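Local structure of short chain dehydrogenase (A0QTM2 homolog) (Mycobacterium thermoresistibile, 3SC4) at residues Arg126-Val131 with Thr174-Gly179; Ser134-Met139 with Ala187-Asn192; Gly179-Leu184 with Ser237-Thr242; Lys159-Thr164 with Ala169-Thr174; His146-Ser151 with Asp226-Val231. The protein is a short-chain dehydrogenase, a Rossmann-fold oxidoreductase that probably uses a nicotinamide cofactor to oxidise or reduce a substrate that its family membership does not define. One frame throughout, in Å; residues are numbered along the deposited sequence.

Contact 1: Arg126-Val131 with Thr174-Gly179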
# COMPACT_ATOMS: atom_id res chain seq x y z
N ARG B 126 1.71 0.95 8.12
CA ARG B 126 0.99 1.09 9.36
C ARG B 126 1.62 2.17 10.25
O ARG B 126 0.93 3.03 10.79
CB ARG B 126 0.93 -0.24 10.08
CG ARG B 126 -0.02 -0.25 11.26
CD ARG B 126 -0.12 -1.63 11.88
NE ARG B 126 -1.00 -1.70 13.05
CZ ARG B 126 -0.61 -1.57 14.32
NH1 ARG B 126 0.66 -1.29 14.61
NH2 ARG B 126 -1.49 -1.70 15.32
N GLY B 127 2.95 2.14 10.36
CA GLY B 127 3.66 3.11 11.17
C GLY B 127 3.46 4.55 10.72
O GLY B 127 3.22 5.45 11.55
N THR B 128 3.55 4.80 9.42
CA THR B 128 3.35 6.16 8.92
C THR B 128 1.93 6.63 9.22
O THR B 128 1.72 7.80 9.55
CB THR B 128 3.66 6.27 7.42
OG1 THR B 128 5.06 6.00 7.23
CG2 THR B 128 3.30 7.65 6.87
N TYR B 129 0.98 5.70 9.12
CA TYR B 129 -0.41 5.98 9.42
C TYR B 129 -0.56 6.34 10.92
O TYR B 129 -1.08 7.40 11.26
CB TYR B 129 -1.27 4.77 9.04
CG TYR B 129 -2.76 4.98 9.21
CD1 TYR B 129 -3.52 5.56 8.21
CD2 TYR B 129 -3.42 4.60 10.37
CE1 TYR B 129 -4.87 5.75 8.35
CE2 TYR B 129 -4.78 4.81 10.53
CZ TYR B 129 -5.50 5.38 9.51
OH TYR B 129 -6.83 5.60 9.63
N ALA B 130 -0.09 5.46 11.80
CA ALA B 130 -0.26 5.65 13.26
C ALA B 130 0.44 6.93 13.76
O ALA B 130 -0.15 7.74 14.47
CB ALA B 130 0.25 4.42 14.01
N VAL B 131 1.69 7.11 13.37
CA VAL B 131 2.43 8.31 13.75
C VAL B 131 1.73 9.58 13.24
O VAL B 131 1.55 10.52 14.02
CB VAL B 131 3.89 8.25 13.23
CG1 VAL B 131 4.53 9.63 13.20
CG2 VAL B 131 4.72 7.29 14.07
N THR B 174 3.90 6.48 0.72
CA THR B 174 3.59 7.62 -0.15
C THR B 174 2.07 7.80 -0.27
O THR B 174 1.55 8.89 -0.09
CB THR B 174 4.28 7.43 -1.51
OG1 THR B 174 5.72 7.55 -1.34
CG2 THR B 174 3.76 8.45 -2.57
N LEU B 175 1.34 6.73 -0.51
CA LEU B 175 -0.13 6.85 -0.61
C LEU B 175 -0.76 7.41 0.67
O LEU B 175 -1.71 8.21 0.63
CB LEU B 175 -0.75 5.51 -0.97
CG LEU B 175 -0.52 5.06 -2.42
CD1 LEU B 175 -1.04 3.65 -2.61
CD2 LEU B 175 -1.20 6.05 -3.38
N CYS B 176 -0.22 7.01 1.82
CA CYS B 176 -0.69 7.57 3.07
C CYS B 176 -0.48 9.09 3.06
O CYS B 176 -1.41 9.86 3.37
CB CYS B 176 0.04 6.94 4.22
SG CYS B 176 -0.61 7.42 5.81
N ALA B 177 0.70 9.52 2.65
CA ALA B 177 1.07 10.90 2.69
C ALA B 177 0.21 11.72 1.75
O ALA B 177 -0.17 12.86 2.09
CB ALA B 177 2.53 11.06 2.33
N LEU B 178 -0.05 11.18 0.56
CA LEU B 178 -0.88 11.87 -0.42
C LEU B 178 -2.35 11.89 -0.03
O LEU B 178 -3.06 12.84 -0.31
CB LEU B 178 -0.73 11.23 -1.80
CG LEU B 178 0.69 11.25 -2.39
CD1 LEU B 178 0.72 10.60 -3.77
CD2 LEU B 178 1.21 12.70 -2.47
N GLY B 179 -2.81 10.84 0.60
CA GLY B 179 -4.18 10.83 1.08
C GLY B 179 -4.38 11.87 2.17
O GLY B 179 -5.32 12.67 2.11
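The flat group here is the Tyr129 ring, which takes the sulfur of Cys176 at its edge, near the ring plane: SG lies 5.5 Å from the centroid of the Tyr129 ring, on a line 77° off the ring normal. Phe117 of the second subunit stacks on the same ring, and the Tyr129 hydroxyl is hydrogen-bonded to the carbonyl oxygen of Val112 of that subunit, so the partner chain helps to fix the phenol. This is a sulfur-aromatic contact from the rim. The closest ring atom is CD1 of Tyr129, 4.2 Å from Cys176 SG.

The sulfur reaches even nearer to the helix backbone, with Cys176 SG 3.9 Å from Tyr129 CA. It gets there because SG is anti to its own backbone nitrogen (chi1 -173°), which directs the sulfur toward helix 114-135. The methyl CG2 of Thr128 also comes within 4.1 Å of Cys176 SG; its OG1 turns back to the carbonyl oxygen of Gln124 within its own helix. The CA atoms of Tyr129 and Cys176 are 6.6 Å apart.

Within these two segments Cys176 SG makes the contact; nearer the start of helix 164-183, Met173 and Ala169 also pack on helix 114-135. Arg126 forms a salt bridge to Asp118 of the second subunit near by. Both helices carry residues that touch that subunit, as in the four-helix dimer interface familiar from short-chain dehydrogenases.

Contact 2: Ser134-Met139 with Ala187-Asn192; sequences SCIPHM and AGIASN
Apolar packing carries this contact, and it converges on a single methyl group, CD1 of Ile189. On one hand CG2 of Ile136 lies 4.0 Å from Ile189 CD1; on the other, CB of Met139 approaches Ile189 CD1 to 4.3 Å. The two isoleucines meet at a slant through these branches. Ile136 presents CG2 because that branch is the one set anti to its backbone nitrogen. Ile189 places CG1 beside its own nitrogen (chi1 -59°) and then runs on extended through chi2 of 156°, so that its delta methyl is the part delivered to the turn.

Contacts of the methyl with the main chain come second. Ile189 CD1 also rests 4.0 Å from the carbonyl oxygen of Ile136, an oxygen already engaged by the backbone, since Met139 N donates to Ile136 O at 3.0 Å. With His138 N bonded to Cys135 O at 2.9 Å, this coils the chain tightly as it leaves helix 114-135 and brings Ile136 and Met139 round to the same partner.

Polar bonding is left to the surroundings: Ser191, just beyond in strand 190-195, gives its OG to Ala177 O. Ile136, Met139 and Ile189 all touch Ile147 on the neighbouring strand 146-149, and Leu184 packs on both isoleucines. The cluster closes the hydrophobic layer between helices and sheet at the N-terminal ends of the parallel strands, the end opposite the one where Rossmann folds of this family typically bind the nicotinamide cofactor.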
# COMPACT_ATOMS: atom_id res chain seq x y z
N SER B 134 -1.65 10.23 14.96
CA SER B 134 -1.53 10.63 16.34
C SER B 134 -1.02 12.08 16.45
O SER B 134 -1.41 12.80 17.36
CB SER B 134 -0.65 9.65 17.10
OG SER B 134 -0.42 10.10 18.40
N CYS B 135 -0.17 12.49 15.50
CA CYS B 135 0.33 13.86 15.47
C CYS B 135 -0.72 14.90 15.05
O CYS B 135 -0.72 16.03 15.56
CB CYS B 135 1.54 13.96 14.53
SG CYS B 135 3.13 13.35 15.24
N ILE B 136 -1.61 14.52 14.13
CA ILE B 136 -2.48 15.49 13.47
C ILE B 136 -3.24 16.46 14.39
O ILE B 136 -3.20 17.66 14.15
CB ILE B 136 -3.43 14.81 12.47
CG1 ILE B 136 -2.66 14.51 11.17
CG2 ILE B 136 -4.68 15.71 12.20
CD1 ILE B 136 -3.26 13.45 10.29
N PRO B 137 -3.88 15.97 15.46
CA PRO B 137 -4.61 16.89 16.35
C PRO B 137 -3.74 17.98 17.00
O PRO B 137 -4.21 19.10 17.27
CB PRO B 137 -5.22 15.97 17.43
CG PRO B 137 -5.02 14.55 16.95
CD PRO B 137 -3.84 14.60 16.00
N HIS B 138 -2.48 17.66 17.23
CA HIS B 138 -1.58 18.57 17.91
C HIS B 138 -0.91 19.53 16.92
O HIS B 138 -0.12 20.38 17.34
CB HIS B 138 -0.57 17.80 18.73
CG HIS B 138 -1.20 16.83 19.68
ND1 HIS B 138 -1.82 17.24 20.84
CD2 HIS B 138 -1.33 15.49 19.63
CE1 HIS B 138 -2.30 16.18 21.47
NE2 HIS B 138 -2.01 15.10 20.77
N MET B 139 -1.25 19.41 15.63
CA MET B 139 -0.68 20.26 14.60
C MET B 139 -1.66 21.29 14.06
O MET B 139 -1.26 22.28 13.49
CB MET B 139 -0.17 19.40 13.43
CG MET B 139 0.80 18.29 13.81
SD MET B 139 1.25 17.28 12.38
CE MET B 139 2.51 18.29 11.57
N ALA B 187 -7.85 21.70 6.99
CA ALA B 187 -7.19 22.01 8.27
C ALA B 187 -5.86 22.75 8.05
O ALA B 187 -5.29 23.30 8.98
CB ALA B 187 -6.99 20.74 9.09
N GLY B 188 -5.35 22.75 6.82
CA GLY B 188 -4.09 23.45 6.51
C GLY B 188 -2.80 22.78 6.99
O GLY B 188 -1.82 23.46 7.29
N ILE B 189 -2.77 21.45 7.04
CA ILE B 189 -1.53 20.72 7.31
C ILE B 189 -0.96 20.20 6.00
O ILE B 189 -1.63 19.45 5.30
CB ILE B 189 -1.73 19.53 8.26
CG1 ILE B 189 -2.31 20.00 9.61
CG2 ILE B 189 -0.40 18.81 8.49
CD1 ILE B 189 -3.05 18.89 10.32
N ALA B 190 0.26 20.60 5.68
CA ALA B 190 0.95 20.11 4.50
C ALA B 190 1.29 18.66 4.73
O ALA B 190 1.59 18.30 5.85
CB ALA B 190 2.22 20.90 4.23
N SER B 191 1.21 17.85 3.67
CA SER B 191 1.77 16.50 3.67
C SER B 191 2.41 16.21 2.33
O SER B 191 1.74 16.21 1.30
CB SER B 191 0.69 15.44 3.95
OG SER B 191 1.25 14.14 4.08
N ASN B 192 3.71 15.97 2.35
CA ASN B 192 4.48 15.73 1.14
C ASN B 192 5.37 14.50 1.31
O ASN B 192 5.61 14.05 2.43
CB ASN B 192 5.37 16.96 0.81
CG ASN B 192 4.56 18.20 0.47
OD1 ASN B 192 3.96 18.28 -0.60
ND2 ASN B 192 4.56 19.17 1.38

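Contact 3: Gly179-Leu184 with Ser237-Thr242; sequences GIAEEL and SYTGNT
Thr239 meets Ala181 through its hydroxyl. From CB of Thr239 the side chain divides: chi1 of -166° sets OG1 beside the carbonyl carbon and directs it at the helix, while CG2 is left in the cramped position between nitrogen and carbonyl carbon; the side chain also touches Arg185. OG1 of Thr239 rests 3.5 Å from the methyl CB of Ala181, and this is packing, not bonding. Its polar needs are met by two others. The hydroxyl donates to a water 2.7 Å from Thr239 OG1, and that water in turn donates to Ala181 O, also at 2.7 Å; the nitrogen of Ser191 gives OG1 a further hydrogen bond. The water therefore ties the loop to a carbonyl near the end of the helix, with the direction of each bond fixed.

Next to this bridge the same methyl abuts the main chain, Ala181 CB lying 3.5 Å from Gly240 N. The CA atoms of Ala181 and Gly240 are just 5.1 Å apart, with Gly240 at positive phi (71°).

The contact seats the last turns of helix 164-183 against the loop leading into strand 242-244, while Gly240 and Asn241 make backbone bonds to Ser191 and Thr193 of the adjoining strand 190-195.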
# COMPACT_ATOMS: atom_id res chain seq x y z
N GLY B 179 -2.81 10.84 0.60
CA GLY B 179 -4.18 10.83 1.08
C GLY B 179 -4.38 11.87 2.17
O GLY B 179 -5.32 12.67 2.11
N ILE B 180 -3.49 11.85 3.16
CA ILE B 180 -3.48 12.84 4.21
C ILE B 180 -3.46 14.25 3.64
O ILE B 180 -4.10 15.12 4.17
CB ILE B 180 -2.24 12.71 5.10
CG1 ILE B 180 -2.31 11.48 5.98
CG2 ILE B 180 -2.12 13.91 6.01
CD1 ILE B 180 -1.00 11.28 6.73
N ALA B 181 -2.72 14.49 2.57
CA ALA B 181 -2.65 15.83 2.00
C ALA B 181 -4.07 16.28 1.62
O ALA B 181 -4.46 17.40 1.94
CB ALA B 181 -1.71 15.91 0.80
N GLU B 182 -4.85 15.39 0.99
CA GLU B 182 -6.24 15.71 0.67
C GLU B 182 -7.14 15.88 1.89
O GLU B 182 -7.94 16.85 1.95
CB GLU B 182 -6.85 14.71 -0.32
CG GLU B 182 -6.13 14.65 -1.67
CD GLU B 182 -5.85 16.05 -2.25
OE1 GLU B 182 -6.83 16.81 -2.41
OE2 GLU B 182 -4.65 16.38 -2.51
N GLU B 183 -7.02 14.96 2.85
CA GLU B 183 -7.96 14.92 3.98
C GLU B 183 -7.69 16.03 4.99
O GLU B 183 -8.62 16.42 5.71
CB GLU B 183 -7.95 13.54 4.66
CG GLU B 183 -8.53 12.44 3.77
CD GLU B 183 -8.58 11.07 4.41
OE1 GLU B 183 -7.78 10.78 5.34
OE2 GLU B 183 -9.43 10.28 3.98
N LEU B 184 -6.48 16.57 5.01
CA LEU B 184 -6.12 17.66 5.90
C LEU B 184 -5.95 19.02 5.21
O LEU B 184 -5.51 20.01 5.82
CB LEU B 184 -4.88 17.28 6.68
CG LEU B 184 -5.08 16.41 7.93
CD1 LEU B 184 -6.04 15.26 7.74
CD2 LEU B 184 -3.72 15.86 8.33
N SER B 237 0.21 25.35 2.11
CA SER B 237 -0.45 25.12 0.81
C SER B 237 0.43 24.27 -0.14
O SER B 237 -0.05 23.71 -1.12
CB SER B 237 -0.78 26.48 0.17
OG SER B 237 0.38 27.29 0.03
N TYR B 238 1.72 24.20 0.12
CA TYR B 238 2.63 23.35 -0.68
C TYR B 238 2.49 21.91 -0.20
O TYR B 238 3.17 21.49 0.71
CB TYR B 238 4.04 23.86 -0.50
CG TYR B 238 5.12 23.19 -1.29
CD1 TYR B 238 5.39 23.57 -2.62
CD2 TYR B 238 5.94 22.22 -0.70
CE1 TYR B 238 6.44 22.99 -3.34
CE2 TYR B 238 6.97 21.64 -1.41
CZ TYR B 238 7.22 22.03 -2.72
OH TYR B 238 8.24 21.44 -3.41
N THR B 239 1.59 21.17 -0.83
CA THR B 239 1.07 19.92 -0.26
C THR B 239 0.69 18.95 -1.38
O THR B 239 0.48 19.34 -2.53
CB THR B 239 -0.17 20.22 0.61
OG1 THR B 239 -0.49 19.08 1.42
CG2 THR B 239 -1.38 20.61 -0.27
N GLY B 240 0.66 17.68 -1.03
CA GLY B 240 0.33 16.63 -2.00
C GLY B 240 1.39 16.35 -3.05
O GLY B 240 1.06 15.82 -4.11
N ASN B 241 2.64 16.72 -2.78
CA ASN B 241 3.73 16.58 -3.76
C ASN B 241 4.60 15.39 -3.45
O ASN B 241 4.95 15.14 -2.28
CB ASN B 241 4.62 17.80 -3.74
CG ASN B 241 3.90 19.06 -4.09
OD1 ASN B 241 3.67 19.93 -3.24
ND2 ASN B 241 3.56 19.20 -5.36
N THR B 242 4.99 14.66 -4.49
CA THR B 242 5.94 13.56 -4.33
C THR B 242 7.28 14.08 -4.87
O THR B 242 7.52 14.05 -6.08
CB THR B 242 5.48 12.23 -5.03
OG1 THR B 242 5.33 12.40 -6.45
CG2 THR B 242 4.18 11.73 -4.47
O HOH W 1 -2.72 19.12 2.96

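Contact 4: Lys159-Thr164 with Ala169-Thr174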
# COMPACT_ATOMS: atom_id res chain seq x y z
N LYS B 159 8.75 -1.87 -14.81
CA LYS B 159 10.09 -1.99 -14.24
C LYS B 159 10.11 -1.56 -12.78
O LYS B 159 10.91 -2.06 -12.00
CB LYS B 159 11.15 -1.23 -15.06
CG LYS B 159 10.86 0.27 -15.32
CD LYS B 159 12.15 1.02 -15.80
CE LYS B 159 11.83 2.12 -16.85
NZ LYS B 159 13.06 2.58 -17.65
N TRP B 160 9.22 -0.65 -12.40
CA TRP B 160 9.23 -0.08 -11.05
C TRP B 160 8.40 -0.85 -10.04
O TRP B 160 8.43 -0.53 -8.87
CB TRP B 160 8.70 1.33 -11.08
CG TRP B 160 9.41 2.23 -12.00
CD1 TRP B 160 8.88 2.91 -13.04
CD2 TRP B 160 10.80 2.58 -11.95
NE1 TRP B 160 9.84 3.67 -13.66
CE2 TRP B 160 11.03 3.48 -13.02
CE3 TRP B 160 11.86 2.21 -11.14
CZ2 TRP B 160 12.30 4.02 -13.30
CZ3 TRP B 160 13.15 2.76 -11.42
CH2 TRP B 160 13.34 3.65 -12.49
N LEU B 161 7.65 -1.86 -10.49
CA LEU B 161 6.73 -2.56 -9.62
C LEU B 161 7.39 -3.78 -8.98
O LEU B 161 6.82 -4.83 -8.89
CB LEU B 161 5.45 -2.94 -10.38
CG LEU B 161 4.64 -1.71 -10.83
CD1 LEU B 161 3.47 -2.08 -11.76
CD2 LEU B 161 4.15 -0.92 -9.65
N ARG B 162 8.56 -3.58 -8.44
CA ARG B 162 9.50 -4.64 -8.12
C ARG B 162 10.53 -4.01 -7.19
O ARG B 162 10.86 -2.83 -7.36
CB ARG B 162 10.21 -5.03 -9.40
CG ARG B 162 10.40 -6.49 -9.62
CD ARG B 162 10.92 -6.79 -11.05
NE ARG B 162 11.27 -8.20 -11.16
CZ ARG B 162 11.69 -8.80 -12.27
NH1 ARG B 162 11.80 -8.14 -13.41
NH2 ARG B 162 11.99 -10.10 -12.24
N PRO B 163 11.02 -4.73 -6.16
CA PRO B 163 10.51 -6.01 -5.69
C PRO B 163 9.28 -5.74 -4.87
O PRO B 163 9.18 -4.71 -4.24
CB PRO B 163 11.66 -6.57 -4.86
CG PRO B 163 12.41 -5.39 -4.42
CD PRO B 163 12.20 -4.28 -5.41
N THR B 164 8.37 -6.68 -4.86
CA THR B 164 6.99 -6.46 -4.44
C THR B 164 6.80 -6.06 -2.98
O THR B 164 6.18 -5.06 -2.68
CB THR B 164 6.15 -7.68 -4.81
OG1 THR B 164 6.20 -7.83 -6.23
CG2 THR B 164 4.73 -7.52 -4.35
N ALA B 169 5.41 -1.52 0.52
CA ALA B 169 5.61 -0.78 1.75
C ALA B 169 5.94 0.67 1.41
O ALA B 169 5.32 1.59 1.96
CB ALA B 169 6.71 -1.43 2.61
N LYS B 170 6.88 0.90 0.50
CA LYS B 170 7.27 2.27 0.22
C LYS B 170 6.16 3.03 -0.49
O LYS B 170 5.90 4.16 -0.14
CB LYS B 170 8.58 2.38 -0.60
CG LYS B 170 9.85 1.86 0.09
CD LYS B 170 10.08 2.37 1.52
CE LYS B 170 10.33 3.87 1.59
NZ LYS B 170 10.85 4.26 2.98
N TYR B 171 5.51 2.43 -1.48
CA TYR B 171 4.39 3.09 -2.12
C TYR B 171 3.23 3.33 -1.14
O TYR B 171 2.53 4.35 -1.21
CB TYR B 171 3.89 2.27 -3.32
CG TYR B 171 4.70 2.40 -4.62
CD1 TYR B 171 5.99 2.88 -4.63
CD2 TYR B 171 4.16 1.97 -5.81
CE1 TYR B 171 6.72 2.96 -5.84
CE2 TYR B 171 4.86 2.05 -6.98
CZ TYR B 171 6.14 2.54 -7.00
OH TYR B 171 6.82 2.61 -8.20
N GLY B 172 3.02 2.38 -0.23
CA GLY B 172 2.01 2.51 0.82
C GLY B 172 2.22 3.74 1.68
O GLY B 172 1.26 4.45 1.99
N MET B 173 3.48 4.01 2.05
CA MET B 173 3.87 5.24 2.78
C MET B 173 3.51 6.46 1.98
O MET B 173 2.93 7.40 2.49
CB MET B 173 5.38 5.32 3.05
CG MET B 173 5.86 4.67 4.25
SD MET B 173 7.65 4.85 4.46
CE MET B 173 7.87 6.35 5.41
N THR B 174 3.90 6.48 0.72
CA THR B 174 3.59 7.62 -0.15
C THR B 174 2.07 7.80 -0.27
O THR B 174 1.55 8.89 -0.09
CB THR B 174 4.28 7.43 -1.51
OG1 THR B 174 5.72 7.55 -1.34
CG2 THR B 174 3.76 8.45 -2.57
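Leu161 sits at the centre of an inverse gamma turn in the loop after a 3-10 segment, and faces Tyr171 on helix 164-183 across a CA-CA distance of 9.7 Å. The turn is closed weakly, Arg162 N to Trp160 O at 3.1 Å, and a cis peptide follows before Pro163, the N-cap residue of that helix.

Tyr171 spans the gap. Its CG lies beside the backbone nitrogen (chi1 -80°), which sends the phenol out from the helix to the loop. Leu161 crosses it at about a right angle and touches with one branch: CD2 of Leu161 is 4.1 Å from CE2 of Tyr171, approaching the ring obliquely. At the far end the phenol oxygen nestles against Trp160, with Tyr171 OH 3.7 Å from Trp160 CB and 3.6 Å from Trp160 O. The hydroxyl is bonded instead to the carbonyl oxygen of Arg155, while Trp160 O accepts from the indole nitrogen of Trp273. That second tryptophan also meets the Tyr171 ring, their planes at about 50°. The indole of Trp160 itself leads away from the helix, and CG of Lys159 lies over one of its faces.

Leu178 and Leu175 of the second subunit pack on Leu161 and Tyr171 respectively. The loop joins strand 146-149 to helix 164-183. Lys170 fits the lysine of the Tyr-X-X-X-Lys motif of short-chain dehydrogenases, whose tyrosine lies four residues earlier and is not Tyr171; it binds Leu150 O through NZ, consistent with a place next to the active site.

Contact 5: His146-Ser151 with Asp226-Val231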
# COMPACT_ATOMS: atom_id res chain seq x y z
N HIS B 146 3.62 20.80 8.91
CA HIS B 146 4.04 19.95 7.82
C HIS B 146 4.17 18.51 8.24
O HIS B 146 4.84 18.22 9.23
CB HIS B 146 5.43 20.38 7.32
CG HIS B 146 5.39 21.34 6.18
ND1 HIS B 146 5.44 20.94 4.87
CD2 HIS B 146 5.24 22.69 6.16
CE1 HIS B 146 5.36 22.00 4.08
NE2 HIS B 146 5.24 23.07 4.84
N ILE B 147 3.58 17.61 7.47
CA ILE B 147 3.96 16.21 7.56
C ILE B 147 4.85 15.90 6.37
O ILE B 147 4.52 16.24 5.25
CB ILE B 147 2.77 15.29 7.54
CG1 ILE B 147 1.77 15.70 8.64
CG2 ILE B 147 3.28 13.87 7.72
CD1 ILE B 147 0.44 14.90 8.70
N LEU B 148 5.97 15.24 6.61
CA LEU B 148 6.91 14.91 5.54
C LEU B 148 7.30 13.46 5.68
O LEU B 148 7.75 13.03 6.76
CB LEU B 148 8.16 15.78 5.64
CG LEU B 148 9.12 15.69 4.46
CD1 LEU B 148 8.52 16.27 3.21
CD2 LEU B 148 10.41 16.43 4.81
N THR B 149 7.16 12.71 4.59
CA THR B 149 7.26 11.27 4.61
C THR B 149 8.32 10.88 3.62
O THR B 149 8.37 11.38 2.52
CB THR B 149 5.88 10.63 4.30
OG1 THR B 149 4.96 11.00 5.33
CG2 THR B 149 5.95 9.13 4.26
N LEU B 150 9.22 10.02 4.06
CA LEU B 150 10.44 9.73 3.33
C LEU B 150 10.19 8.50 2.48
O LEU B 150 10.47 7.34 2.90
CB LEU B 150 11.61 9.58 4.31
CG LEU B 150 12.31 10.92 4.67
CD1 LEU B 150 11.38 12.15 4.75
CD2 LEU B 150 13.17 10.82 5.90
N SER B 151 9.64 8.75 1.28
CA SER B 151 9.15 7.69 0.41
C SER B 151 9.08 8.22 -1.01
O SER B 151 9.18 9.42 -1.20
CB SER B 151 7.78 7.23 0.88
OG SER B 151 6.86 8.29 0.75
N ASP B 226 19.06 19.04 3.83
CA ASP B 226 18.86 20.34 3.17
C ASP B 226 17.56 20.38 2.36
O ASP B 226 16.85 21.38 2.41
CB ASP B 226 20.05 20.71 2.27
CG ASP B 226 21.28 21.14 3.06
OD1 ASP B 226 21.20 21.29 4.30
OD2 ASP B 226 22.35 21.35 2.43
N ALA B 227 17.23 19.30 1.65
CA ALA B 227 15.97 19.30 0.88
C ALA B 227 14.77 19.37 1.85
O ALA B 227 13.85 20.16 1.65
CB ALA B 227 15.86 18.09 -0.08
N ALA B 228 14.81 18.58 2.92
CA ALA B 228 13.73 18.57 3.90
C ALA B 228 13.48 19.97 4.44
O ALA B 228 12.34 20.43 4.53
CB ALA B 228 14.07 17.61 5.06
N TYR B 229 14.59 20.64 4.77
CA TYR B 229 14.57 21.97 5.35
C TYR B 229 13.82 22.93 4.44
O TYR B 229 12.96 23.67 4.87
CB TYR B 229 16.00 22.44 5.61
CG TYR B 229 16.07 23.76 6.36
CD1 TYR B 229 15.92 23.81 7.76
CD2 TYR B 229 16.29 24.97 5.67
CE1 TYR B 229 15.98 25.02 8.45
CE2 TYR B 229 16.35 26.19 6.35
CZ TYR B 229 16.19 26.21 7.73
OH TYR B 229 16.27 27.42 8.38
N VAL B 230 14.15 22.90 3.16
CA VAL B 230 13.46 23.73 2.18
C VAL B 230 11.95 23.47 2.22
O VAL B 230 11.16 24.41 2.28
CB VAL B 230 14.01 23.49 0.77
CG1 VAL B 230 13.12 24.20 -0.28
CG2 VAL B 230 15.50 23.93 0.69
N VAL B 231 11.57 22.19 2.22
CA VAL B 231 10.15 21.81 2.18
C VAL B 231 9.43 22.24 3.46
O VAL B 231 8.30 22.75 3.40
CB VAL B 231 9.96 20.29 1.91
CG1 VAL B 231 8.50 19.87 2.07
CG2 VAL B 231 10.45 19.94 0.54
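Ala228 and Val231 of helix 222-232 lie one turn apart and pack on Leu148 and His146 of strand 146-149, in the helix-on-sheet layering of a Rossmann fold. Over these short segments helix and strand run nearly antiparallel (152°), with axes 10.3 Å apart.

Ala228 comes first along the helix. Its methyl meets one branch of Leu148, CB of Ala228 lying 3.9 Å from CD2 of Leu148, and Leu194 of the next strand touches the same alanine. Tyr229 then turns away from the sheet to the outer side of the helix, where its ring takes part in a cation-pi contact with Arg28 and its hydroxyl bonds Asp32.

One turn after Ala228, Val231 contributes both side chain and backbone. Its CG1 methyl, anti to the backbone nitrogen (chi1 172°), is 3.8 Å from CD1 of Leu148. Leu148, with CG likewise anti to its nitrogen (chi1 -171°), thus splits its two methyls between consecutive turns of the helix. Strand neighbours Ile147 and Thr149 point to the opposite side, touching helix 164-183, so the strand is sandwiched between helical layers.

The carbonyl of Val231 faces the other strand residue, His146. The imidazole NE2 bonds Lys234 O, farther along the chain, and its angle to Val231 O is too poor for a bond. The Val231 oxygen lies instead over one face of the ring, Val231 O standing 3.1 Å from His146 CE1.

How the contacts relate
Contact 5 lies deepest, about 7 Å between its centre and that of the chain, and is the one that the second subunit does not touch. Contacts 1, 2 and 4 are buried too; contact 3 is partly buried. Contacts 1, 3 and 4 all use helix 164-183: contact 1 joins it to helix 114-135 through sulfur, contact 4 to the preceding loop through a phenol, and contact 3 to a later loop by way of water. Contact 2 shares helix 114-135 with contact 1. Backbone bonds tie the set together: Ile147 N to Ala190 O between strands, and Gly240 N, in a loop, to Ser191 O. Contacts 1 and 5 occupy opposite faces of the sheet.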